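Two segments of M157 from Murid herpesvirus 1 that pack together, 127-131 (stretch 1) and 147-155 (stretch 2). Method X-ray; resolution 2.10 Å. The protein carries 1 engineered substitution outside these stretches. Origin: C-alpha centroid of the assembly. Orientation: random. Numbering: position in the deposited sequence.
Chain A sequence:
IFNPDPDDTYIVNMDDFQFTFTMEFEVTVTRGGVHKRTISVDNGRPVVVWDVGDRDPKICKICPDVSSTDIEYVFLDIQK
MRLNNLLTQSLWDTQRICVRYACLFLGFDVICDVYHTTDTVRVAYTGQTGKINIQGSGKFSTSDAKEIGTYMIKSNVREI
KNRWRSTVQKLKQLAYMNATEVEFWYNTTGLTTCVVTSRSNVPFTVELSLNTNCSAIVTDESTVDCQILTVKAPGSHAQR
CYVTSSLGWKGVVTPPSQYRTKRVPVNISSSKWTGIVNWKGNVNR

Stretch 1, residues 127-131: GQTGK
Stretch 2 (147-155) EIGTYMIKS

Residues 127-131 form a short turning segment that lies against one side of the helix in stretch 2, burying 398 Å² summed over both sides. The backbones come closest where Gly 130 meets Tyr 151, with 3.9 Å between their CA atoms.

The chain turns a corner at Gly 127, whose phi/psi of 68/25° favours glycine; this residue does not touch the helix. Gln 128 then adopts an extended conformation (-67/136°) and directs its CA-to-CB bond toward the other stretch. Its CB lies 3.4 Å from OG1 of Thr 150, a residue that is itself buried, points toward the loop and has an m rotamer (chi1 -60°). With chi1 and chi2 both m (-53° and -65°) and chi3 at 77°, the Gln 128 amide approaches Glu 147, with its NE2 3.5 Å from OE2 of that residue.

At Thr 129 the backbone changes to -118/-8°. The side chain, a p rotamer (chi1 53°), points away, so the residue meets the helix through its main chain: its C atom lies 3.6 Å from CG2 of Thr 150, and its O lies 3.8 Å from CG of Lys 154.

Gly 130, at 61/32°, is buried and forms the tightest part of the backbone packing. Its CA is 3.8 Å from N of Tyr 151, and its N is 3.4 Å from CG2 of Thr 150. A CB here would point into the helix, 2.7 Å from N of Tyr 151 and 2.8 Å from C of Thr 150, both clashes; the close approach thus depends on the missing side chain, and the positive phi also favours glycine. Gly 130 N donates the one hydrogen bond between the stretches, to OE1 of Glu 147, at 3.2 Å; an N-H...O angle of 130° makes it weak. Glu 147 leaves its backbone sideways, but chi angles of -170° (t), 54° (p) and -80° bring its carboxylate to the loop. The O of Gly 130 sits at the edge of the Tyr 151 ring, near its plane; that ring is set by chi1 162° (t) and chi2 79°.

Lys 131, with phi -121°, starts away from the helix, but its p, t, p, m rotamer returns the chain end. Its NZ lies 3.1 Å from NZ of Lys 154, whose rotamer is t, p, t, m. Both groups are donors of like charge, so this proximity is no hydrogen bond; Lys 154 NZ is hydrogen-bonded elsewhere in the structure.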

# COMPACT_ATOMS: atom_id res chain seq x y z
N GLY A 127 0.44 19.19 6.03
CA GLY A 127 0.42 20.25 5.03
C GLY A 127 1.79 20.81 4.63
O GLY A 127 1.87 21.95 4.21
N GLN A 128 2.85 20.01 4.78
CA GLN A 128 4.21 20.39 4.34
C GLN A 128 4.24 20.47 2.82
O GLN A 128 3.71 19.60 2.13
CB GLN A 128 5.27 19.38 4.79
CG GLN A 128 5.31 19.05 6.27
CD GLN A 128 5.69 20.22 7.12
OE1 GLN A 128 4.87 21.12 7.36
NE2 GLN A 128 6.93 20.23 7.58
N THR A 129 4.87 21.52 2.30
CA THR A 129 4.93 21.73 0.85
C THR A 129 6.38 21.71 0.37
O THR A 129 6.65 21.69 -0.84
CB THR A 129 4.25 23.06 0.46
OG1 THR A 129 4.81 24.11 1.25
CG2 THR A 129 2.74 23.00 0.72
N GLY A 130 7.31 21.67 1.32
CA GLY A 130 8.74 21.73 1.03
C GLY A 130 9.21 22.99 0.31
O GLY A 130 10.16 22.95 -0.49
N LYS A 131 8.55 24.12 0.58
CA LYS A 131 8.89 25.40 -0.06
C LYS A 131 9.27 26.46 0.97
O LYS A 131 10.45 26.69 1.22
CB LYS A 131 7.75 25.90 -0.96
CG LYS A 131 6.41 26.12 -0.24
CD LYS A 131 5.32 26.70 -1.14
CE LYS A 131 4.79 25.69 -2.16
NZ LYS A 131 5.78 25.38 -3.24
N GLU A 147 10.99 19.89 7.67
CA GLU A 147 10.56 20.54 6.41
C GLU A 147 11.47 20.19 5.21
O GLU A 147 11.06 20.26 4.05
CB GLU A 147 10.46 22.07 6.58
CG GLU A 147 9.80 22.84 5.41
CD GLU A 147 8.41 22.32 5.02
OE1 GLU A 147 8.35 21.30 4.30
OE2 GLU A 147 7.38 22.94 5.41
N ILE A 148 12.70 19.79 5.52
CA ILE A 148 13.68 19.46 4.49
C ILE A 148 13.25 18.21 3.74
O ILE A 148 13.39 18.15 2.51
CB ILE A 148 15.10 19.26 5.10
CG1 ILE A 148 15.46 20.41 6.05
CG2 ILE A 148 16.15 19.15 3.98
CD1 ILE A 148 14.93 20.22 7.49
N GLY A 149 12.74 17.22 4.49
CA GLY A 149 12.31 15.94 3.92
C GLY A 149 11.41 16.14 2.73
O GLY A 149 11.70 15.66 1.64
N THR A 150 10.32 16.88 2.93
CA THR A 150 9.38 17.16 1.85
C THR A 150 10.05 17.91 0.68
O THR A 150 9.68 17.71 -0.50
CB THR A 150 8.15 17.95 2.38
OG1 THR A 150 7.49 17.16 3.39
CG2 THR A 150 7.16 18.27 1.25
N TYR A 151 11.03 18.76 1.00
CA TYR A 151 11.79 19.50 -0.02
C TYR A 151 12.39 18.55 -1.08
O TYR A 151 12.21 18.78 -2.26
CB TYR A 151 12.88 20.38 0.63
CG TYR A 151 13.94 20.82 -0.35
CD1 TYR A 151 13.72 21.89 -1.23
CD2 TYR A 151 15.17 20.15 -0.42
CE1 TYR A 151 14.70 22.29 -2.15
CE2 TYR A 151 16.15 20.54 -1.34
CZ TYR A 151 15.91 21.60 -2.20
OH TYR A 151 16.90 21.97 -3.09
N MET A 152 13.06 17.50 -0.62
CA MET A 152 13.65 16.48 -1.50
C MET A 152 12.62 15.82 -2.40
O MET A 152 12.86 15.61 -3.59
CB MET A 152 14.40 15.43 -0.69
CG MET A 152 15.01 14.29 -1.55
SD MET A 152 16.20 13.19 -0.73
CE MET A 152 17.76 13.90 -1.22
N ILE A 153 11.47 15.45 -1.84
CA ILE A 153 10.39 14.91 -2.64
C ILE A 153 9.88 15.95 -3.66
O ILE A 153 9.77 15.66 -4.85
CB ILE A 153 9.25 14.41 -1.71
CG1 ILE A 153 9.75 13.22 -0.86
CG2 ILE A 153 8.01 14.01 -2.55
CD1 ILE A 153 8.91 12.99 0.34
N LYS A 154 9.59 17.16 -3.17
CA LYS A 154 9.13 18.26 -4.00
C LYS A 154 10.08 18.50 -5.18
O LYS A 154 9.65 18.62 -6.33
CB LYS A 154 9.00 19.54 -3.16
CG LYS A 154 8.68 20.81 -3.97
CD LYS A 154 7.35 20.65 -4.72
CE LYS A 154 7.15 21.78 -5.74
NZ LYS A 154 6.80 23.07 -5.06
N SER A 155 11.38 18.53 -4.89
CA SER A 155 12.39 18.79 -5.91
C SER A 155 12.48 17.73 -7.00
O SER A 155 13.12 17.95 -8.02
CB SER A 155 13.75 18.95 -5.25
OG SER A 155 13.67 19.92 -4.23